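Local coordinates for nitrogenase molybdenum-iron protein alpha chain (Clostridium pasteurianum, PDB 4WES) that reduces dinitrogen to ammonium on a molybdenum-iron-sulfur cofactor, as the alpha chain of the tetrameric nitrogenase component that receives electrons from the iron protein, at residues L213-I218 with W223-V228; I232-N237 with R297-C302; D290-T295 with A491-V496; G345-T350 with H482-N487. All coordinates share one frame; numbering follows the deposited sequence.

Interaction 1 of 4, residues L213-I218 with W223-V228; sequences LGEYNI and WEMDRV. With ICS (iron-sulfur-molybdenum cluster with interstitial carbon), chain F.
Asn217 and Trp223 meet where a beta-alpha-beta unit turns from its first strand, 209-215, into the crossover helix 221-232. With CG anti to the backbone N (chi1 -159°), Asn217 reaches across to the start of this helix and uses both ends of its amide. OD1 accepts from the Trp223 backbone N at 3.3 Å, the donor standing above the carbonyl plane, and Ala222 N adds a weak bond to the same oxygen. ND2 sits 3.2 Å above the plane of the Trp223 ring, over its centre, with the amide plane steeply inclined to the indole at 73°. Lys90 O binds this nitrogen as well, which fixes the rotation of the amide, while Asp243 OD2 takes the indole NE1. A second contact, between the Met225 methyl and the Glu215 carboxylate, is doubtful in detail because Met225 has two conformations.

One shell further out, Glu215 steadies the bend from which Asn217 projects: its OE1 accepts from Asn217 N at 2.9 Å. Trp223 also packs against Glu452 of the beta chain, bringing the crossover helix to the subunit interface. The same bend serves the cofactor pocket. Tyr216, its OH bonded to Ser265 OG, brings CE2 to 3.4 Å from cluster sulfur S2A, and Ile218 CG1 lies 3.9 Å from sulfur S5A.

Interaction 2 of 4, residues I232-N237 with R297-C302; sequences IGYHVN and RDMAKC
Met299 runs extended through chi2 and then bends at chi3 (69°), which folds its terminal methyl back over the ring of Tyr234. The tyrosine comes to meet it with CG anti to its own carbonyl carbon (chi1 -64°), a setting that sends the ring from the loop before strand 235-239 across to helix 289-303. The two side chains approach at a slant, and the methyl does most of the touching. Met299 CE stands 3.7 Å from the centroid of the Tyr234 ring and only 12° off the ring normal, a CH-pi contact over the middle of the face. The sulfur is farther away and oblique, SD lying 5.0 Å from the same centroid, so this Met-aromatic pair is led by its methyl. Beyond the ring, Tyr234 OH reaches the surface of helix 289-303, 3.5 Å from Met299 CB and 3.6 Å from the backbone N of Ala300.

What places the tyrosine is the end of helix 221-232. Gly233, with positive phi, is the C-prime residue of a Schellman motif in which Tyr234 N returns to Leu229 O, and the chain then enters strand 235-239, outermost within this chain in the parallel sheet that also holds strand 209-215. Leu229 and Ile210 touch both Tyr234 and Met299, while Phe303 and Leu308 add further cover to the tyrosine. No hydrogen bond joins the two segments. Their cohesion probably rests largely on dispersion, with some weak attraction between a slightly polarised, sulfur-bound methyl and the ring's pi electrons.

Interaction 3 of 4, residues D290-T295 with A491-V496; sequences DGIVET and AGFRGV
Beside Ile292, whose side chain meets Gly492 and Phe493 across an antiparallel helix pair, the carbonyl oxygen of Gly291 is gripped twice by Thr295. Thr295 OG1 donates to Gly291 O at 2.8 Å and Thr295 N to the same atom at 2.9 Å, the two arriving from opposite faces of the carbonyl plane. OG1 also accepts from Asn285 N, which joins helix 289-303 to the loop leading into it.

The packing itself is apolar. The short segments 290-295 and 492-496 run at 168° with their axes 10.2 Å apart, yet the backbones come nearer where a glycine faces the isoleucine. Ile292 CD1 lies 3.2 Å from Gly492 C and 3.4 Å from Gly492 CA, the latter tighter than usual carbon contact. Gly492 has positive phi, and its backbone is also bonded to that of Phe286.

Phe493 is lodged among three helices: besides Ile292 it touches Val228 of helix 221-232 and Ile320 of helix 306-334. Nearby, Glu224 OE1 accepts from Arg494 N, fastening the beginning of helix 492-507 to helix 221-232. Ile292 CD1 stands over a face of the Phe493 ring at longer range, and the close touch is made by Ile292 CG2, 3.7 Å from Phe493 CZ.

Interaction 4 of 4, residues G345-T350 with H482-N487; sequences GSRSHT and HSYDYN. With ICS (iron-sulfur-molybdenum cluster with interstitial carbon), chain F; HCA (3-hydroxy-3-carboxy-adipic acid), chain E.
The Arg347 guanidinium is packed between Tyr484 and the molybdenum-iron cluster. Tyr484 OH stands over the centre of one face, 3.4 Å from Arg347 CZ, and cluster sulfur S4B lies over the opposite face. An arm extended from CG to NE carries the group there, and the positive charge beside the sulfurs would be expected to stabilise electron density on the cluster. Tyr484 OH is itself held by Asp221 and Tyr351.

At the guanidinium edge the direct link between the segments is weaker. Arg347 NH1 reaches His482 O at 3.1 Å with an angle at hydrogen of only 125°, and Leu481 O is its stronger partner. Both segments also touch the cofactor: His482 ND1 binds molybdenum at 2.3 Å, with homocitrate O5 and O7 completing the metal's non-sulfur ligands, while Gly345 N lies 3.4 Å from sulfur S3A. By contrast, the outer side carries the partly exposed His349, which turns to Tyr427 and Glu433.

Segment 345-350 follows strand 338-343 of the mixed sheet and forms the short helix 347-350, with Ser348 and His349 against Phe367 of strand 361-367. Segment 482-487 belongs to the loop between helices 465-473 and 492-507, where Asp485 O accepts from Gln308 of the beta chain.

Overall arrangement
The four contacts form a path from the cofactor to the outer part of the fold. Interactions 1 and 4 both touch the cluster, their centres about 14 Å apart, and meet through Ile218, which packs on Arg347, His482 and Tyr484. Interaction 1 leads outward along helix 221-232, which runs into strand 235-239 at interaction 2 and also touches the start of helix 492-507 at interaction 3; the centres of interactions 1 and 3 are about 11 Å apart. Interactions 2 and 3 share helix 289-303 and alternate along the chain, whereas interaction 4 is nested within the loop closed by interaction 3. Cofactor-lining loops are thereby tied to the parallel sheet of strands 209-215 and 235-239 and the helices beside it.

Interaction 1 of 4, residues L213-I218 with W223-V228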
# COMPACT_ATOMS: atom_id res chain seq x y z
N LEU A 213 -22.15 -5.83 36.46
CA LEU A 213 -21.47 -7.12 36.59
C LEU A 213 -21.56 -7.92 35.28
O LEU A 213 -22.64 -8.01 34.67
CB LEU A 213 -22.10 -7.96 37.70
CG LEU A 213 -22.06 -7.41 39.13
CD1 LEU A 213 -22.56 -8.48 40.09
CD2 LEU A 213 -20.68 -6.91 39.51
N GLY A 214 -20.46 -8.57 34.91
CA GLY A 214 -20.46 -9.41 33.71
C GLY A 214 -20.59 -8.57 32.46
O GLY A 214 -21.41 -8.85 31.56
N GLU A 215 -19.76 -7.56 32.38
CA GLU A 215 -19.69 -6.66 31.25
C GLU A 215 -18.22 -6.33 31.01
O GLU A 215 -17.53 -5.89 31.95
CB GLU A 215 -20.49 -5.39 31.51
CG GLU A 215 -20.22 -4.29 30.53
CD GLU A 215 -20.40 -4.69 29.08
OE1 GLU A 215 -19.57 -4.26 28.24
OE2 GLU A 215 -21.37 -5.44 28.79
N TYR A 216 -17.75 -6.56 29.78
CA TYR A 216 -16.31 -6.61 29.52
C TYR A 216 -15.83 -5.53 28.56
O TYR A 216 -14.71 -5.55 28.11
CB TYR A 216 -15.91 -8.03 29.14
CG TYR A 216 -16.36 -9.00 30.21
CD1 TYR A 216 -15.63 -9.16 31.37
CD2 TYR A 216 -17.54 -9.70 30.07
CE1 TYR A 216 -16.06 -9.97 32.38
CE2 TYR A 216 -17.98 -10.56 31.08
CZ TYR A 216 -17.24 -10.69 32.24
OH TYR A 216 -17.66 -11.53 33.26
N ASN A 217 -16.71 -4.56 28.27
CA ASN A 217 -16.36 -3.43 27.40
C ASN A 217 -15.87 -3.85 26.02
O ASN A 217 -14.98 -3.21 25.44
CB ASN A 217 -15.33 -2.49 28.06
CG ASN A 217 -15.35 -1.10 27.44
OD1 ASN A 217 -16.40 -0.62 27.01
ND2 ASN A 217 -14.21 -0.43 27.43
N ILE A 218 -16.48 -4.89 25.46
CA ILE A 218 -16.12 -5.30 24.11
C ILE A 218 -16.52 -4.19 23.15
O ILE A 218 -17.66 -3.73 23.15
CB ILE A 218 -16.79 -6.61 23.73
CG1 ILE A 218 -16.50 -7.73 24.76
CG2 ILE A 218 -16.39 -7.03 22.32
CD1 ILE A 218 -15.03 -7.97 25.08
N TRP A 223 -18.39 1.74 28.08
CA TRP A 223 -18.34 3.19 28.06
C TRP A 223 -19.66 3.79 27.58
O TRP A 223 -20.08 4.85 28.06
CB TRP A 223 -17.17 3.69 27.22
CG TRP A 223 -15.84 3.34 27.79
CD1 TRP A 223 -15.51 3.28 29.13
CD2 TRP A 223 -14.65 3.01 27.07
NE1 TRP A 223 -14.18 2.97 29.28
CE2 TRP A 223 -13.63 2.80 28.04
CE3 TRP A 223 -14.32 2.91 25.72
CZ2 TRP A 223 -12.36 2.44 27.69
CZ3 TRP A 223 -13.03 2.54 25.37
CH2 TRP A 223 -12.06 2.33 26.37
N GLU A 224 -20.33 3.11 26.66
CA GLU A 224 -21.61 3.61 26.17
C GLU A 224 -22.71 3.46 27.23
O GLU A 224 -23.52 4.38 27.38
CB GLU A 224 -21.96 2.91 24.84
CG GLU A 224 -23.36 3.21 24.33
CD GLU A 224 -23.71 4.66 24.05
OE1 GLU A 224 -24.92 4.91 23.86
OE2 GLU A 224 -22.79 5.52 24.00
N MET A 225 -22.77 2.33 27.93
CA MET A 225 -23.67 2.15 29.07
C MET A 225 -23.45 3.26 30.08
O MET A 225 -24.38 3.89 30.61
CB MET A 225 -23.39 0.81 29.78
CG MET A 225 -23.72 -0.43 28.95
SD MET A 225 -23.32 -1.97 29.81
CE MET A 225 -23.22 -3.08 28.42
N ASP A 226 -22.16 3.43 30.43
CA ASP A 226 -21.81 4.39 31.48
C ASP A 226 -22.22 5.78 31.10
O ASP A 226 -22.65 6.58 31.95
CB ASP A 226 -20.30 4.36 31.79
CG ASP A 226 -19.86 3.06 32.41
OD1 ASP A 226 -20.72 2.19 32.71
OD2 ASP A 226 -18.64 2.93 32.61
N ARG A 227 -22.08 6.16 29.83
CA ARG A 227 -22.46 7.50 29.38
C ARG A 227 -23.91 7.80 29.77
O ARG A 227 -24.22 8.88 30.30
CB ARG A 227 -22.30 7.57 27.86
CG ARG A 227 -22.62 8.93 27.26
CD ARG A 227 -22.51 8.93 25.76
NE ARG A 227 -23.53 8.11 25.12
CZ ARG A 227 -24.80 8.45 24.95
NH1 ARG A 227 -25.23 9.65 25.34
NH2 ARG A 227 -25.67 7.60 24.43
N VAL A 228 -24.79 6.85 29.48
CA VAL A 228 -26.21 7.03 29.76
C VAL A 228 -26.51 6.97 31.25
O VAL A 228 -27.28 7.78 31.77
CB VAL A 228 -27.08 6.03 28.96
CG1 VAL A 228 -28.53 6.11 29.32
CG2 VAL A 228 -26.93 6.37 27.50
FE1 ICS F . -20.61 -13.66 29.07
MO1 ICS F . -17.01 -14.81 23.23
FE2 ICS F . -18.72 -15.16 27.95
FE3 ICS F . -18.90 -12.57 27.34
FE4 ICS F . -20.78 -14.27 26.54
FE5 ICS F . -19.45 -14.73 24.37
FE6 ICS F . -17.39 -15.55 25.78
FE7 ICS F . -17.58 -13.05 25.16
CX ICS F . -18.86 -14.22 26.20
S1A ICS F . -20.87 -15.80 28.25
S1B ICS F . -18.27 -16.62 24.03
S2A ICS F . -18.38 -13.44 29.39
S2B ICS F . -17.08 -16.63 27.65
S3A ICS F . -21.70 -14.79 24.57
S3B ICS F . -15.70 -14.26 25.13
S4A ICS F . -21.13 -12.16 27.39
S4B ICS F . -18.57 -13.06 23.16
S5A ICS F . -17.53 -11.15 26.28

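Interaction 2 of 4, residues I232-N237 with R297-C302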
# COMPACT_ATOMS: atom_id res chain seq x y z
N ILE A 232 -28.09 10.10 33.75
CA ILE A 232 -29.27 10.01 34.60
C ILE A 232 -28.92 10.40 36.04
O ILE A 232 -29.77 10.96 36.77
CB ILE A 232 -29.86 8.60 34.52
CG1 ILE A 232 -30.43 8.37 33.11
CG2 ILE A 232 -30.91 8.41 35.58
CD1 ILE A 232 -30.73 6.92 32.79
N GLY A 233 -27.68 10.11 36.44
CA GLY A 233 -27.22 10.50 37.78
C GLY A 233 -26.67 9.38 38.63
O GLY A 233 -26.33 9.62 39.79
N TYR A 234 -26.55 8.18 38.09
CA TYR A 234 -25.94 7.10 38.85
C TYR A 234 -24.44 7.29 38.97
O TYR A 234 -23.79 7.89 38.09
CB TYR A 234 -26.20 5.75 38.18
CG TYR A 234 -27.68 5.38 38.16
CD1 TYR A 234 -28.32 4.93 39.31
CD2 TYR A 234 -28.43 5.50 37.00
CE1 TYR A 234 -29.67 4.60 39.32
CE2 TYR A 234 -29.77 5.18 36.99
CZ TYR A 234 -30.40 4.74 38.14
OH TYR A 234 -31.72 4.40 38.15
N HIS A 235 -23.88 6.72 40.03
CA HIS A 235 -22.46 6.57 40.16
C HIS A 235 -22.14 5.14 39.74
O HIS A 235 -22.60 4.20 40.40
CB HIS A 235 -22.00 6.80 41.60
CG HIS A 235 -20.55 6.52 41.78
ND1 HIS A 235 -20.06 5.50 42.58
CD2 HIS A 235 -19.47 7.12 41.23
CE1 HIS A 235 -18.74 5.49 42.52
NE2 HIS A 235 -18.36 6.46 41.71
N VAL A 236 -21.34 4.96 38.69
CA VAL A 236 -20.97 3.63 38.27
C VAL A 236 -19.74 3.22 39.06
O VAL A 236 -18.60 3.52 38.69
CB VAL A 236 -20.77 3.50 36.75
CG1 VAL A 236 -20.50 2.05 36.38
CG2 VAL A 236 -21.97 4.03 36.00
N ASN A 237 -20.00 2.56 40.18
CA ASN A 237 -18.92 2.25 41.13
C ASN A 237 -17.86 1.34 40.52
O ASN A 237 -16.67 1.56 40.69
CB ASN A 237 -19.56 1.61 42.37
CG ASN A 237 -18.55 1.21 43.40
OD1 ASN A 237 -17.85 2.05 43.97
ND2 ASN A 237 -18.42 -0.08 43.60
N ARG A 297 -35.74 1.55 33.50
CA ARG A 297 -36.97 1.66 34.27
C ARG A 297 -36.98 0.73 35.49
O ARG A 297 -37.45 1.12 36.56
CB ARG A 297 -38.19 1.45 33.37
CG ARG A 297 -38.40 2.64 32.42
CD ARG A 297 -39.46 2.39 31.39
NE ARG A 297 -39.68 3.61 30.66
CZ ARG A 297 -40.34 3.69 29.51
NH1 ARG A 297 -40.78 2.59 28.92
NH2 ARG A 297 -40.52 4.87 28.95
N ASP A 298 -36.39 -0.44 35.36
CA ASP A 298 -36.28 -1.34 36.52
C ASP A 298 -35.37 -0.73 37.60
O ASP A 298 -35.65 -0.83 38.80
CB ASP A 298 -35.70 -2.69 36.09
CG ASP A 298 -36.68 -3.59 35.35
OD1 ASP A 298 -37.90 -3.37 35.45
OD2 ASP A 298 -36.21 -4.57 34.77
N MET A 299 -34.26 -0.15 37.15
CA MET A 299 -33.32 0.48 38.07
C MET A 299 -34.02 1.61 38.81
O MET A 299 -33.90 1.75 40.04
CB MET A 299 -32.12 1.04 37.32
CG MET A 299 -31.22 -0.00 36.74
SD MET A 299 -29.91 0.74 35.75
CE MET A 299 -28.96 1.51 37.06
N ALA A 300 -34.79 2.44 38.10
CA ALA A 300 -35.47 3.56 38.73
C ALA A 300 -36.50 3.06 39.74
O ALA A 300 -36.67 3.65 40.81
CB ALA A 300 -36.15 4.43 37.68
N LYS A 301 -37.18 1.96 39.45
CA LYS A 301 -38.11 1.38 40.40
C LYS A 301 -37.41 0.95 41.69
O LYS A 301 -37.93 1.13 42.79
CB LYS A 301 -38.86 0.21 39.79
CG LYS A 301 -39.92 0.62 38.77
CD LYS A 301 -40.49 -0.53 37.98
CE LYS A 301 -41.38 -0.00 36.87
NZ LYS A 301 -41.91 -1.09 36.03
N CYS A 302 -36.21 0.37 41.55
CA CYS A 302 -35.46 -0.07 42.73
C CYS A 302 -35.06 1.09 43.61
O CYS A 302 -35.16 1.00 44.84
CB CYS A 302 -34.23 -0.89 42.31
SG CYS A 302 -34.56 -2.50 41.60

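Interaction 3 of 4, residues D290-T295 with A491-V496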
# COMPACT_ATOMS: atom_id res chain seq x y z
N ASP A 290 -35.36 -1.74 23.46
CA ASP A 290 -36.32 -2.25 24.44
C ASP A 290 -35.62 -2.77 25.69
O ASP A 290 -36.09 -2.57 26.81
CB ASP A 290 -37.23 -3.34 23.84
CG ASP A 290 -38.21 -2.81 22.82
OD1 ASP A 290 -38.45 -1.61 22.75
OD2 ASP A 290 -38.78 -3.63 22.09
N GLY A 291 -34.48 -3.42 25.49
CA GLY A 291 -33.70 -3.91 26.61
C GLY A 291 -33.22 -2.80 27.52
O GLY A 291 -33.41 -2.87 28.74
N ILE A 292 -32.62 -1.79 26.93
CA ILE A 292 -32.09 -0.67 27.68
C ILE A 292 -33.19 0.06 28.43
O ILE A 292 -33.03 0.40 29.62
CB ILE A 292 -31.38 0.32 26.73
CG1 ILE A 292 -30.22 -0.34 26.00
CG2 ILE A 292 -30.93 1.55 27.49
CD1 ILE A 292 -29.87 0.35 24.70
N VAL A 293 -34.28 0.35 27.75
CA VAL A 293 -35.39 1.09 28.35
C VAL A 293 -35.94 0.35 29.58
O VAL A 293 -36.17 0.92 30.64
CB VAL A 293 -36.50 1.35 27.32
CG1 VAL A 293 -37.76 1.88 27.98
CG2 VAL A 293 -36.02 2.34 26.30
N GLU A 294 -36.16 -0.95 29.40
CA GLU A 294 -36.67 -1.79 30.50
C GLU A 294 -35.67 -1.79 31.66
O GLU A 294 -36.08 -1.67 32.83
CB GLU A 294 -36.94 -3.22 30.02
CG GLU A 294 -37.37 -4.17 31.11
CD GLU A 294 -37.77 -5.54 30.57
OE1 GLU A 294 -37.05 -6.09 29.71
OE2 GLU A 294 -38.81 -6.05 31.02
N THR A 295 -34.39 -1.93 31.35
CA THR A 295 -33.35 -1.94 32.38
C THR A 295 -33.39 -0.63 33.18
O THR A 295 -33.38 -0.64 34.41
CB THR A 295 -31.97 -2.10 31.72
OG1 THR A 295 -31.87 -3.37 31.08
CG2 THR A 295 -30.87 -1.97 32.77
N ALA A 491 -23.71 -2.20 22.34
CA ALA A 491 -24.63 -1.96 23.46
C ALA A 491 -25.03 -0.50 23.54
O ALA A 491 -24.37 0.38 22.99
CB ALA A 491 -23.94 -2.40 24.77
N GLY A 492 -26.07 -0.26 24.31
CA GLY A 492 -26.55 1.10 24.55
C GLY A 492 -27.25 1.70 23.34
O GLY A 492 -27.42 1.05 22.29
N PHE A 493 -27.67 2.95 23.49
CA PHE A 493 -28.44 3.59 22.45
C PHE A 493 -27.61 3.81 21.19
O PHE A 493 -28.08 3.55 20.09
CB PHE A 493 -28.99 4.92 22.95
CG PHE A 493 -30.11 4.78 23.94
CD1 PHE A 493 -31.36 4.35 23.55
CD2 PHE A 493 -29.93 5.11 25.27
CE1 PHE A 493 -32.40 4.25 24.46
CE2 PHE A 493 -30.97 5.03 26.17
CZ PHE A 493 -32.20 4.58 25.78
N ARG A 494 -26.39 4.32 21.34
CA ARG A 494 -25.53 4.49 20.16
C ARG A 494 -25.17 3.14 19.56
O ARG A 494 -24.94 3.04 18.33
CB ARG A 494 -24.26 5.25 20.48
CG ARG A 494 -24.58 6.68 20.82
CD ARG A 494 -23.34 7.46 21.11
NE ARG A 494 -23.68 8.80 21.56
CZ ARG A 494 -22.81 9.62 22.12
NH1 ARG A 494 -21.54 9.24 22.25
NH2 ARG A 494 -23.20 10.80 22.54
N GLY A 495 -25.11 2.11 20.38
CA GLY A 495 -24.84 0.77 19.89
C GLY A 495 -25.90 0.23 18.95
O GLY A 495 -25.57 -0.49 18.01
N VAL A 496 -27.17 0.53 19.21
CA VAL A 496 -28.22 0.08 18.30
C VAL A 496 -27.93 0.64 16.89
O VAL A 496 -28.11 -0.08 15.91
CB VAL A 496 -29.62 0.51 18.79
CG1 VAL A 496 -30.68 -0.02 17.85
CG2 VAL A 496 -29.91 0.03 20.20

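Interaction 4 of 4, residues G345-T350 with H482-N487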
# COMPACT_ATOMS: atom_id res chain seq x y z
N GLY A 345 -22.52 -17.81 25.89
CA GLY A 345 -23.28 -18.01 27.07
C GLY A 345 -24.32 -16.97 27.40
O GLY A 345 -25.09 -17.19 28.33
N SER A 346 -24.36 -15.84 26.68
CA SER A 346 -25.31 -14.77 26.98
C SER A 346 -25.89 -14.12 25.73
O SER A 346 -27.08 -13.84 25.68
CB SER A 346 -24.62 -13.72 27.87
OG SER A 346 -25.41 -12.59 28.11
N ARG A 347 -25.04 -13.83 24.74
CA ARG A 347 -25.45 -12.89 23.69
C ARG A 347 -26.51 -13.43 22.73
O ARG A 347 -27.23 -12.65 22.11
CB ARG A 347 -24.21 -12.39 22.94
CG ARG A 347 -23.42 -11.44 23.81
CD ARG A 347 -22.18 -10.95 23.09
NE ARG A 347 -21.44 -10.04 23.98
CZ ARG A 347 -20.28 -9.53 23.69
NH1 ARG A 347 -19.72 -9.73 22.53
NH2 ARG A 347 -19.67 -8.77 24.60
N SER A 348 -26.66 -14.75 22.64
CA SER A 348 -27.77 -15.32 21.86
C SER A 348 -29.10 -14.79 22.35
O SER A 348 -30.04 -14.67 21.57
CB SER A 348 -27.76 -16.85 21.94
OG SER A 348 -26.48 -17.34 21.65
N HIS A 349 -29.17 -14.55 23.67
CA HIS A 349 -30.39 -14.06 24.27
C HIS A 349 -30.46 -12.53 24.25
O HIS A 349 -31.46 -11.93 23.84
CB HIS A 349 -30.49 -14.58 25.71
CG HIS A 349 -31.75 -14.19 26.39
ND1 HIS A 349 -31.90 -14.26 27.76
CD2 HIS A 349 -32.92 -13.73 25.89
CE1 HIS A 349 -33.13 -13.87 28.05
NE2 HIS A 349 -33.77 -13.55 26.94
N THR A 350 -29.37 -11.89 24.69
CA THR A 350 -29.46 -10.44 24.88
C THR A 350 -29.65 -9.66 23.57
O THR A 350 -30.19 -8.56 23.62
CB THR A 350 -28.29 -9.94 25.72
OG1 THR A 350 -27.09 -10.31 25.08
CG2 THR A 350 -28.38 -10.46 27.12
N HIS A 482 -19.47 -12.09 18.88
CA HIS A 482 -18.41 -11.99 19.87
C HIS A 482 -17.57 -10.74 19.60
O HIS A 482 -17.53 -9.79 20.39
CB HIS A 482 -17.47 -13.21 19.92
CG HIS A 482 -18.08 -14.56 20.04
ND1 HIS A 482 -17.89 -15.37 21.15
CD2 HIS A 482 -18.73 -15.32 19.12
CE1 HIS A 482 -18.39 -16.56 20.88
NE2 HIS A 482 -18.92 -16.55 19.66
N SER A 483 -16.90 -10.72 18.45
CA SER A 483 -15.98 -9.65 18.10
C SER A 483 -16.63 -8.44 17.48
O SER A 483 -15.95 -7.42 17.23
CB SER A 483 -14.93 -10.13 17.11
OG SER A 483 -15.56 -10.33 15.82
N TYR A 484 -17.92 -8.55 17.15
CA TYR A 484 -18.64 -7.46 16.50
C TYR A 484 -18.05 -7.08 15.15
O TYR A 484 -18.25 -5.98 14.67
CB TYR A 484 -18.76 -6.23 17.39
CG TYR A 484 -19.40 -6.41 18.74
CD1 TYR A 484 -20.29 -7.43 19.01
CD2 TYR A 484 -19.18 -5.47 19.74
CE1 TYR A 484 -20.95 -7.51 20.22
CE2 TYR A 484 -19.83 -5.55 20.96
CZ TYR A 484 -20.74 -6.55 21.19
OH TYR A 484 -21.48 -6.64 22.37
N ASP A 485 -17.34 -8.02 14.51
CA ASP A 485 -16.65 -7.70 13.27
C ASP A 485 -15.84 -6.42 13.42
O ASP A 485 -15.70 -5.61 12.52
CB ASP A 485 -17.62 -7.62 12.10
CG ASP A 485 -18.11 -9.00 11.70
OD1 ASP A 485 -19.30 -9.32 11.98
OD2 ASP A 485 -17.32 -9.79 11.11
N TYR A 486 -15.22 -6.24 14.60
CA TYR A 486 -14.20 -5.21 14.77
C TYR A 486 -14.84 -3.81 14.79
O TYR A 486 -14.17 -2.83 14.46
CB TYR A 486 -13.01 -5.37 13.74
CG TYR A 486 -12.78 -6.84 13.53
CD1 TYR A 486 -12.39 -7.66 14.57
CD2 TYR A 486 -13.09 -7.46 12.32
CE1 TYR A 486 -12.32 -9.00 14.45
CE2 TYR A 486 -13.03 -8.83 12.19
CZ TYR A 486 -12.68 -9.60 13.26
OH TYR A 486 -12.68 -10.98 13.10
N ASN A 487 -16.08 -3.78 15.26
CA ASN A 487 -16.88 -2.58 15.42
C ASN A 487 -17.34 -2.43 16.88
O ASN A 487 -17.00 -3.21 17.76
CB ASN A 487 -18.12 -2.65 14.53
CG ASN A 487 -17.77 -2.77 13.07
OD1 ASN A 487 -16.99 -1.98 12.54
ND2 ASN A 487 -18.32 -3.80 12.41
FE1 ICS F . -20.61 -13.66 29.07
MO1 ICS F . -17.01 -14.81 23.23
FE2 ICS F . -18.72 -15.16 27.95
FE3 ICS F . -18.90 -12.57 27.34
FE4 ICS F . -20.78 -14.27 26.54
FE5 ICS F . -19.45 -14.73 24.37
FE6 ICS F . -17.39 -15.55 25.78
FE7 ICS F . -17.58 -13.05 25.16
CX ICS F . -18.86 -14.22 26.20
S1A ICS F . -20.87 -15.80 28.25
S1B ICS F . -18.27 -16.62 24.03
S2A ICS F . -18.38 -13.44 29.39
S2B ICS F . -17.08 -16.63 27.65
S3A ICS F . -21.70 -14.79 24.57
S3B ICS F . -15.70 -14.26 25.13
S4A ICS F . -21.13 -12.16 27.39
S4B ICS F . -18.57 -13.06 23.16
S5A ICS F . -17.53 -11.15 26.28
C1 HCA E . -13.19 -17.43 23.77
C2 HCA E . -13.10 -16.01 23.20
C3 HCA E . -14.19 -15.68 22.18
C4 HCA E . -13.87 -16.24 20.78
C5 HCA E . -14.86 -15.64 19.78
C6 HCA E . -15.08 -16.32 18.46
C7 HCA E . -14.30 -14.16 22.05
O1 HCA E . -14.27 -18.03 23.74
O2 HCA E . -12.16 -17.92 24.27
O3 HCA E . -15.22 -15.60 17.43
O4 HCA E . -15.15 -17.57 18.43
O5 HCA E . -15.44 -13.66 22.18
O6 HCA E . -13.29 -13.51 21.77
O7 HCA E . -15.44 -16.21 22.59